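Local coordinates for protein macromomycin (Streptomyces macromomyceticus, PDB 2MCM) that binds non-covalently the cytotoxic chromophore of the antibiotic auromomycin, which intercalates weakly into DNA and causes single- and double-strand breaks, at residues 30-38 / 64-72; 87-95 / 104-112. All coordinates share one frame; numbering follows the deposited sequence.

Contact 1. Residues 30-38 / 64-72; sequences VYHVGQCAV and AQLKVHSSF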
loop_
_atom_site.group_PDB
_atom_site.type_symbol
_atom_site.label_atom_id
_atom_site.label_comp_id
_atom_site.label_asym_id
_atom_site.label_seq_id
_atom_site.Cartn_x
_atom_site.Cartn_y
_atom_site.Cartn_z
ATOM N N VAL A 30 8.058 11.251 5.454
ATOM C CA VAL A 30 7.658 9.906 5.844
ATOM C C VAL A 30 6.506 9.475 4.952
ATOM O O VAL A 30 5.505 10.224 4.874
ATOM C CB VAL A 30 7.196 9.880 7.335
ATOM C CG1 VAL A 30 6.698 8.464 7.677
ATOM C CG2 VAL A 30 8.314 10.335 8.271
ATOM N N TYR A 31 6.622 8.320 4.307
ATOM C CA TYR A 31 5.552 7.741 3.513
ATOM C C TYR A 31 5.020 6.481 4.179
ATOM O O TYR A 31 5.845 5.668 4.723
ATOM C CB TYR A 31 6.083 7.411 2.099
ATOM C CG TYR A 31 6.434 8.683 1.337
ATOM C CD1 TYR A 31 7.647 9.303 1.474
ATOM C CD2 TYR A 31 5.422 9.276 0.548
ATOM C CE1 TYR A 31 8.003 10.510 0.816
ATOM C CE2 TYR A 31 5.756 10.431 -0.170
ATOM C CZ TYR A 31 6.962 11.025 0.005
ATOM O OH TYR A 31 7.319 12.212 -0.640
ATOM N N HIS A 32 3.753 6.278 4.239
ATOM C CA HIS A 32 3.072 5.109 4.782
ATOM C C HIS A 32 2.909 4.120 3.650
ATOM O O HIS A 32 2.238 4.408 2.649
ATOM C CB HIS A 32 1.664 5.474 5.332
ATOM C CG HIS A 32 1.744 6.685 6.224
ATOM N ND1 HIS A 32 2.486 6.693 7.388
ATOM C CD2 HIS A 32 1.225 7.923 6.089
ATOM C CE1 HIS A 32 2.410 7.941 7.934
ATOM N NE2 HIS A 32 1.595 8.688 7.178
ATOM N N VAL A 33 3.523 2.955 3.743
ATOM C CA VAL A 33 3.490 1.869 2.734
ATOM C C VAL A 33 2.444 0.888 3.079
ATOM O O VAL A 33 2.354 0.451 4.320
ATOM C CB VAL A 33 4.895 1.213 2.702
ATOM C CG1 VAL A 33 4.879 0.090 1.651
ATOM C CG2 VAL A 33 5.993 2.208 2.376
ATOM N N GLY A 34 1.503 0.479 2.242
ATOM C CA GLY A 34 0.482 -0.481 2.703
ATOM C C GLY A 34 -0.314 -1.084 1.563
ATOM O O GLY A 34 -0.177 -0.668 0.390
ATOM N N GLN A 35 -1.118 -2.059 1.905
ATOM C CA GLN A 35 -2.032 -2.738 0.960
ATOM C C GLN A 35 -3.408 -2.190 1.289
ATOM O O GLN A 35 -3.890 -2.137 2.424
ATOM C CB GLN A 35 -1.997 -4.274 1.210
ATOM C CG GLN A 35 -2.984 -5.031 0.353
ATOM C CD GLN A 35 -3.042 -6.531 0.589
ATOM O OE1 GLN A 35 -2.292 -7.014 1.481
ATOM N NE2 GLN A 35 -3.880 -7.209 -0.156
ATOM N N CYS A 36 -4.103 -1.679 0.244
ATOM C CA CYS A 36 -5.401 -1.014 0.435
ATOM C C CYS A 36 -6.419 -1.357 -0.658
ATOM O O CYS A 36 -6.035 -1.971 -1.650
ATOM C CB CYS A 36 -5.154 0.521 0.352
ATOM S SG CYS A 36 -3.882 1.203 1.470
ATOM N N ALA A 37 -7.632 -0.887 -0.469
ATOM C CA ALA A 37 -8.696 -1.106 -1.459
ATOM C C ALA A 37 -9.716 -0.007 -1.172
ATOM O O ALA A 37 -9.712 0.587 -0.137
ATOM C CB ALA A 37 -9.390 -2.461 -1.254
ATOM N N VAL A 38 -10.586 0.192 -2.182
ATOM C CA VAL A 38 -11.690 1.176 -1.983
ATOM C C VAL A 38 -12.819 0.355 -1.350
ATOM O O VAL A 38 -13.355 -0.610 -1.958
ATOM C CB VAL A 38 -12.086 1.827 -3.343
ATOM C CG1 VAL A 38 -13.364 2.650 -3.097
ATOM C CG2 VAL A 38 -11.011 2.707 -3.892
ATOM N N ALA A 64 10.982 -0.817 -0.195
ATOM C CA ALA A 64 10.497 -1.509 0.990
ATOM C C ALA A 64 9.832 -2.830 0.673
ATOM O O ALA A 64 9.201 -3.026 -0.359
ATOM C CB ALA A 64 9.420 -0.616 1.670
ATOM N N GLN A 65 9.933 -3.726 1.649
ATOM C CA GLN A 65 9.266 -5.033 1.570
ATOM C C GLN A 65 7.915 -4.891 2.218
ATOM O O GLN A 65 7.834 -4.287 3.333
ATOM C CB GLN A 65 10.106 -6.146 2.275
ATOM C CG GLN A 65 11.380 -6.410 1.486
ATOM C CD GLN A 65 12.022 -7.721 1.964
ATOM O OE1 GLN A 65 11.610 -8.426 2.898
ATOM N NE2 GLN A 65 13.106 -8.002 1.264
ATOM N N LEU A 66 6.902 -5.488 1.678
ATOM C CA LEU A 66 5.562 -5.474 2.184
ATOM C C LEU A 66 4.952 -6.878 2.087
ATOM O O LEU A 66 5.012 -7.429 0.987
ATOM C CB LEU A 66 4.704 -4.423 1.354
ATOM C CG LEU A 66 3.245 -4.378 1.726
ATOM C CD1 LEU A 66 2.982 -3.810 3.094
ATOM C CD2 LEU A 66 2.449 -3.554 0.677
ATOM N N LYS A 67 4.408 -7.377 3.196
ATOM C CA LYS A 67 3.757 -8.707 3.094
ATOM C C LYS A 67 2.311 -8.499 2.688
ATOM O O LYS A 67 1.595 -7.725 3.426
ATOM C CB LYS A 67 3.903 -9.408 4.464
ATOM C CG LYS A 67 3.609 -10.915 4.256
ATOM C CD LYS A 67 3.839 -11.712 5.559
ATOM C CE LYS A 67 5.281 -11.612 6.030
ATOM N NZ LYS A 67 5.533 -12.582 7.200
ATOM N N VAL A 68 1.813 -9.129 1.654
ATOM C CA VAL A 68 0.412 -8.932 1.226
ATOM C C VAL A 68 -0.422 -10.161 1.486
ATOM O O VAL A 68 0.098 -11.299 1.586
ATOM C CB VAL A 68 0.294 -8.540 -0.285
ATOM C CG1 VAL A 68 0.956 -7.170 -0.484
ATOM C CG2 VAL A 68 0.859 -9.630 -1.183
ATOM N N HIS A 69 -1.706 -9.961 1.611
ATOM C CA HIS A 69 -2.652 -11.044 1.914
ATOM C C HIS A 69 -3.878 -10.938 1.010
ATOM O O HIS A 69 -4.295 -9.863 0.587
ATOM C CB HIS A 69 -3.097 -10.982 3.398
ATOM C CG HIS A 69 -1.927 -11.133 4.362
ATOM N ND1 HIS A 69 -1.169 -10.173 4.878
ATOM C CD2 HIS A 69 -1.411 -12.318 4.820
ATOM C CE1 HIS A 69 -0.210 -10.706 5.658
ATOM N NE2 HIS A 69 -0.361 -12.024 5.629
ATOM N N SER A 70 -4.378 -12.129 0.666
ATOM C CA SER A 70 -5.519 -12.119 -0.302
ATOM C C SER A 70 -6.781 -11.607 0.306
ATOM O O SER A 70 -7.676 -11.206 -0.476
ATOM C CB SER A 70 -5.697 -13.474 -1.008
ATOM O OG SER A 70 -5.882 -14.444 0.011
ATOM N N SER A 71 -6.907 -11.636 1.613
ATOM C CA SER A 71 -8.061 -11.050 2.327
ATOM C C SER A 71 -7.432 -10.344 3.527
ATOM O O SER A 71 -6.416 -10.880 4.093
ATOM C CB SER A 71 -9.119 -12.023 2.782
ATOM O OG SER A 71 -9.784 -12.623 1.671
ATOM N N PHE A 72 -7.975 -9.240 3.949
ATOM C CA PHE A 72 -7.408 -8.539 5.142
ATOM C C PHE A 72 -8.521 -7.774 5.814
ATOM O O PHE A 72 -9.588 -7.571 5.230
ATOM C CB PHE A 72 -6.300 -7.633 4.659
ATOM C CG PHE A 72 -6.620 -6.472 3.774
ATOM C CD1 PHE A 72 -7.011 -5.247 4.358
ATOM C CD2 PHE A 72 -6.541 -6.552 2.379
ATOM C CE1 PHE A 72 -7.257 -4.122 3.567
ATOM C CE2 PHE A 72 -6.820 -5.430 1.582
ATOM C CZ PHE A 72 -7.218 -4.260 2.178
HETATM O O HOH W 1 -1.709 -7.407 4.171
#

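Contact 2. Residues 87-95 / 104-112; sequences NCKVVSCSA and GAAQAITFA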
loop_
_atom_site.group_PDB
_atom_site.type_symbol
_atom_site.label_atom_id
_atom_site.label_comp_id
_atom_site.label_asym_id
_atom_site.label_seq_id
_atom_site.Cartn_x
_atom_site.Cartn_y
_atom_site.Cartn_z
ATOM N N ASN A 87 -11.739 -8.821 0.454
ATOM C CA ASN A 87 -11.231 -10.019 -0.243
ATOM C C ASN A 87 -10.682 -9.526 -1.575
ATOM O O ASN A 87 -11.523 -9.033 -2.406
ATOM C CB ASN A 87 -12.377 -10.999 -0.391
ATOM C CG ASN A 87 -11.943 -12.228 -1.161
ATOM O OD1 ASN A 87 -10.972 -12.313 -1.912
ATOM N ND2 ASN A 87 -12.868 -13.191 -0.931
ATOM N N CYS A 88 -9.413 -9.582 -1.797
ATOM C CA CYS A 88 -8.743 -9.078 -2.991
ATOM C C CYS A 88 -8.913 -9.984 -4.203
ATOM O O CYS A 88 -8.343 -9.577 -5.239
ATOM C CB CYS A 88 -7.281 -8.732 -2.727
ATOM S SG CYS A 88 -7.041 -7.496 -1.374
ATOM N N LYS A 89 -9.637 -11.054 -4.085
ATOM C CA LYS A 89 -9.889 -11.903 -5.241
ATOM C C LYS A 89 -11.255 -11.460 -5.750
ATOM O O LYS A 89 -11.633 -11.946 -6.842
ATOM C CB LYS A 89 -9.855 -13.399 -4.887
ATOM C CG LYS A 89 -8.389 -13.851 -4.752
ATOM C CD LYS A 89 -8.179 -15.289 -4.377
ATOM C CE LYS A 89 -8.256 -16.297 -5.492
ATOM N NZ LYS A 89 -7.804 -15.765 -6.808
ATOM N N VAL A 90 -11.975 -10.615 -5.056
ATOM C CA VAL A 90 -13.314 -10.126 -5.457
ATOM C C VAL A 90 -13.257 -8.650 -5.825
ATOM O O VAL A 90 -13.987 -8.237 -6.772
ATOM C CB VAL A 90 -14.334 -10.400 -4.307
ATOM C CG1 VAL A 90 -15.691 -9.751 -4.512
ATOM C CG2 VAL A 90 -14.427 -11.883 -4.044
ATOM N N VAL A 91 -12.555 -7.844 -5.062
ATOM C CA VAL A 91 -12.416 -6.403 -5.318
ATOM C C VAL A 91 -10.949 -6.168 -5.666
ATOM O O VAL A 91 -10.038 -6.948 -5.401
ATOM C CB VAL A 91 -12.846 -5.492 -4.189
ATOM C CG1 VAL A 91 -14.338 -5.698 -3.910
ATOM C CG2 VAL A 91 -11.950 -5.416 -2.991
ATOM N N SER A 92 -10.700 -5.025 -6.295
ATOM C CA SER A 92 -9.335 -4.653 -6.673
ATOM C C SER A 92 -8.560 -4.068 -5.474
ATOM O O SER A 92 -9.039 -3.124 -4.841
ATOM C CB SER A 92 -9.257 -3.559 -7.795
ATOM O OG SER A 92 -9.849 -4.133 -8.966
ATOM N N CYS A 93 -7.379 -4.611 -5.206
ATOM C CA CYS A 93 -6.546 -4.062 -4.116
ATOM C C CYS A 93 -5.260 -3.513 -4.681
ATOM O O CYS A 93 -4.944 -3.851 -5.894
ATOM C CB CYS A 93 -6.154 -5.238 -3.158
ATOM S SG CYS A 93 -7.656 -5.783 -2.302
ATOM N N SER A 94 -4.533 -2.706 -3.976
ATOM C CA SER A 94 -3.275 -2.184 -4.445
ATOM C C SER A 94 -2.215 -2.231 -3.343
ATOM O O SER A 94 -2.539 -2.481 -2.161
ATOM C CB SER A 94 -3.431 -0.658 -4.814
ATOM O OG SER A 94 -3.814 0.061 -3.671
ATOM N N ALA A 95 -0.996 -2.030 -3.705
ATOM C CA ALA A 95 0.145 -1.822 -2.803
ATOM C C ALA A 95 0.711 -0.448 -3.247
ATOM O O ALA A 95 0.786 -0.154 -4.448
ATOM C CB ALA A 95 1.203 -2.912 -2.915
ATOM N N GLY A 104 1.897 10.524 -3.341
ATOM C CA GLY A 104 2.357 9.111 -3.399
ATOM C C GLY A 104 1.859 8.458 -4.667
ATOM O O GLY A 104 1.516 9.130 -5.658
ATOM N N ALA A 105 1.850 7.121 -4.645
ATOM C CA ALA A 105 1.393 6.391 -5.848
ATOM C C ALA A 105 1.040 4.968 -5.426
ATOM O O ALA A 105 1.473 4.550 -4.299
ATOM C CB ALA A 105 2.591 6.345 -6.796
ATOM N N ALA A 106 0.347 4.235 -6.228
ATOM C CA ALA A 106 -0.052 2.876 -5.915
ATOM C C ALA A 106 -0.136 2.080 -7.208
ATOM O O ALA A 106 -0.262 2.603 -8.335
ATOM C CB ALA A 106 -1.373 2.793 -5.141
ATOM N N GLN A 107 -0.011 0.754 -7.088
ATOM C CA GLN A 107 -0.120 -0.149 -8.223
ATOM C C GLN A 107 -1.126 -1.237 -7.958
ATOM O O GLN A 107 -1.021 -1.890 -6.828
ATOM C CB GLN A 107 1.229 -0.728 -8.601
ATOM C CG GLN A 107 1.145 -1.774 -9.716
ATOM C CD GLN A 107 2.510 -2.188 -10.180
ATOM O OE1 GLN A 107 3.583 -1.669 -9.923
ATOM N NE2 GLN A 107 2.533 -3.196 -11.053
ATOM N N ALA A 108 -2.114 -1.540 -8.732
ATOM C CA ALA A 108 -3.114 -2.602 -8.520
ATOM C C ALA A 108 -2.331 -3.970 -8.584
ATOM O O ALA A 108 -1.376 -4.101 -9.334
ATOM C CB ALA A 108 -4.086 -2.482 -9.719
ATOM N N ILE A 109 -2.794 -4.842 -7.656
ATOM C CA ILE A 109 -2.084 -6.176 -7.644
ATOM C C ILE A 109 -3.195 -7.205 -7.779
ATOM O O ILE A 109 -4.385 -6.969 -7.517
ATOM C CB ILE A 109 -1.294 -6.312 -6.295
ATOM C CG1 ILE A 109 -2.324 -6.188 -5.161
ATOM C CG2 ILE A 109 -0.099 -5.365 -6.243
ATOM C CD1 ILE A 109 -1.627 -6.492 -3.748
ATOM N N THR A 110 -2.781 -8.440 -8.167
ATOM C CA THR A 110 -3.766 -9.499 -8.285
ATOM C C THR A 110 -3.183 -10.790 -7.641
ATOM O O THR A 110 -1.984 -10.969 -7.673
ATOM C CB THR A 110 -4.141 -9.844 -9.761
ATOM O OG1 THR A 110 -2.998 -10.430 -10.396
ATOM C CG2 THR A 110 -4.568 -8.581 -10.579
ATOM N N PHE A 111 -4.106 -11.573 -7.163
ATOM C CA PHE A 111 -3.735 -12.854 -6.501
ATOM C C PHE A 111 -4.188 -14.022 -7.368
ATOM O O PHE A 111 -5.255 -14.013 -7.990
ATOM C CB PHE A 111 -4.498 -12.932 -5.163
ATOM C CG PHE A 111 -3.948 -11.915 -4.178
ATOM C CD1 PHE A 111 -4.441 -10.627 -4.162
ATOM C CD2 PHE A 111 -2.913 -12.239 -3.335
ATOM C CE1 PHE A 111 -3.889 -9.680 -3.274
ATOM C CE2 PHE A 111 -2.356 -11.330 -2.413
ATOM C CZ PHE A 111 -2.877 -10.045 -2.374
ATOM N N ALA A 112 -3.350 -15.030 -7.241
ATOM C CA ALA A 112 -3.626 -16.312 -7.973
ATOM C C ALA A 112 -4.845 -16.997 -7.415
ATOM O O ALA A 112 -5.492 -17.621 -8.331
ATOM C CB ALA A 112 -2.347 -17.135 -7.850
ATOM O OXT ALA A 112 -5.169 -16.944 -6.218
HETATM O O HOH W 2 -6.971 -10.602 -7.291
HETATM O O HOH W 3 -6.597 -7.355 -5.932
#

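Contact 1. Residues 30-38 / 64-72
Gln35 reaches out from strand 30-38 and presents the amide at the end of its side chain to the backbone N-H and C=O of His69, at the turn that joins strand 62-68 to strand 71-76. Both ends of the amide are used: His69 N donates to Gln35 OE1 at 3.0 Å, in the carbonyl plane and on a lone pair, while Gln35 NE2 donates to His69 O at 2.8 Å, almost within its own amide plane. The chain is fully extended, CG anti to the backbone N (chi1 176°), which gives glutamine the length to reach the backbone of this loop. A water adds a third grip, donating to Gln35 OE1 at 2.8 Å and meeting His69 ND1 at the edge of the imidazole, in its plane. The Phe72 ring crosses the side chain of Gln35 at a slant, its plane 51° from that of the amide and its CD2 3.7 Å from Gln35 NE2; its far end, CZ, approaches Cys36 CA and the small Ala37. Farther along, Leu66 sets CD2 3.8 Å from Gly34 C, the bare glycine backbone leaving the leucine methyl close to the main chain, and Val33 CG1 lies 4.5 Å from Leu66 CD2. This is the interior of the immunoglobulin-like sandwich of the neocarzinostatin family, where strand 62-68 of the three-stranded sheet faces strand 30-40. A buried primary amide can accept from N-H and donate to C=O of one residue, so Gln35 satisfies His69 N and O beside apolar Leu66, Val33 and Phe72, while Asn14 takes Ser70 N.

Contact 2. Residues 87-95 / 104-112
Cys88 and Phe111 meet in the close-packed part of this contact: Cys88 CB lies 3.6 Å from Phe111 CE1, approaching the ring obliquely, and the sulfur stands farther off, also at a slant. The disulfide between Cys88 and Cys93 closes a short loop, and Phe111 lies against its Cys88 end while Ile109 packs beside Cys93. With CG1 between its backbone N and carbonyl carbon (chi1 59°), Ile109 brings that atom to 3.6 Å from Cys93 O and leaves CG2 to touch Ala95 CB; the short alanine leaves room for the branched neighbour. Strands 93-98 and 104-109 form an antiparallel beta hairpin in the larger sheet of the neocarzinostatin fold. Ala95 and Gln107 are a hydrogen-bonded pair, N to O in both directions, and Ile109 N donates to Cys93 O at 3.0 Å. Past Ile109 the backbones part, and water fills in: one molecule donates to Cys88 O and Ile109 O and accepts from Cys93 N, another links Cys88 O to Phe111 N. The outer margin is looser still. There Lys89, bent at its last two torsions, carries NZ to the chain terminus, where it makes a salt bridge to Ala112 OXT at 2.9 Å and a weak hydrogen bond to Phe111 O; its CG passes Phe111 CB on the way. Ser94, at the other end, turns OG towards Ala106 CB, 3.9 Å away, and is hydrogen-bonded to a methylpentanediol probably from the crystallisation liquor.

From the N terminus the chain first lays down strands 3-7 and 16-23 of the three-stranded sheet, then strand 30-40; two short strands follow before residues 64-72 close contact 1. Contact 2 opens only afterwards, with the disulfide loop at 87-95, and closes at the C-terminal segment 104-112 through a much shorter connection; the two are in series, neither nested nor crossed. In space they adjoin. Cys36 O lies 2.9 Å from Ser94 N where strands 30-40 and 93-98 run side by side, and Ser70 O is 2.7 Å from Cys88 N, both probable hydrogen bonds. Contact 1 ties strand 30-40 to strand 62-68 of the other sheet and to the start of strand 71-76 in its own; contact 2 adds the final hairpin and chain terminus.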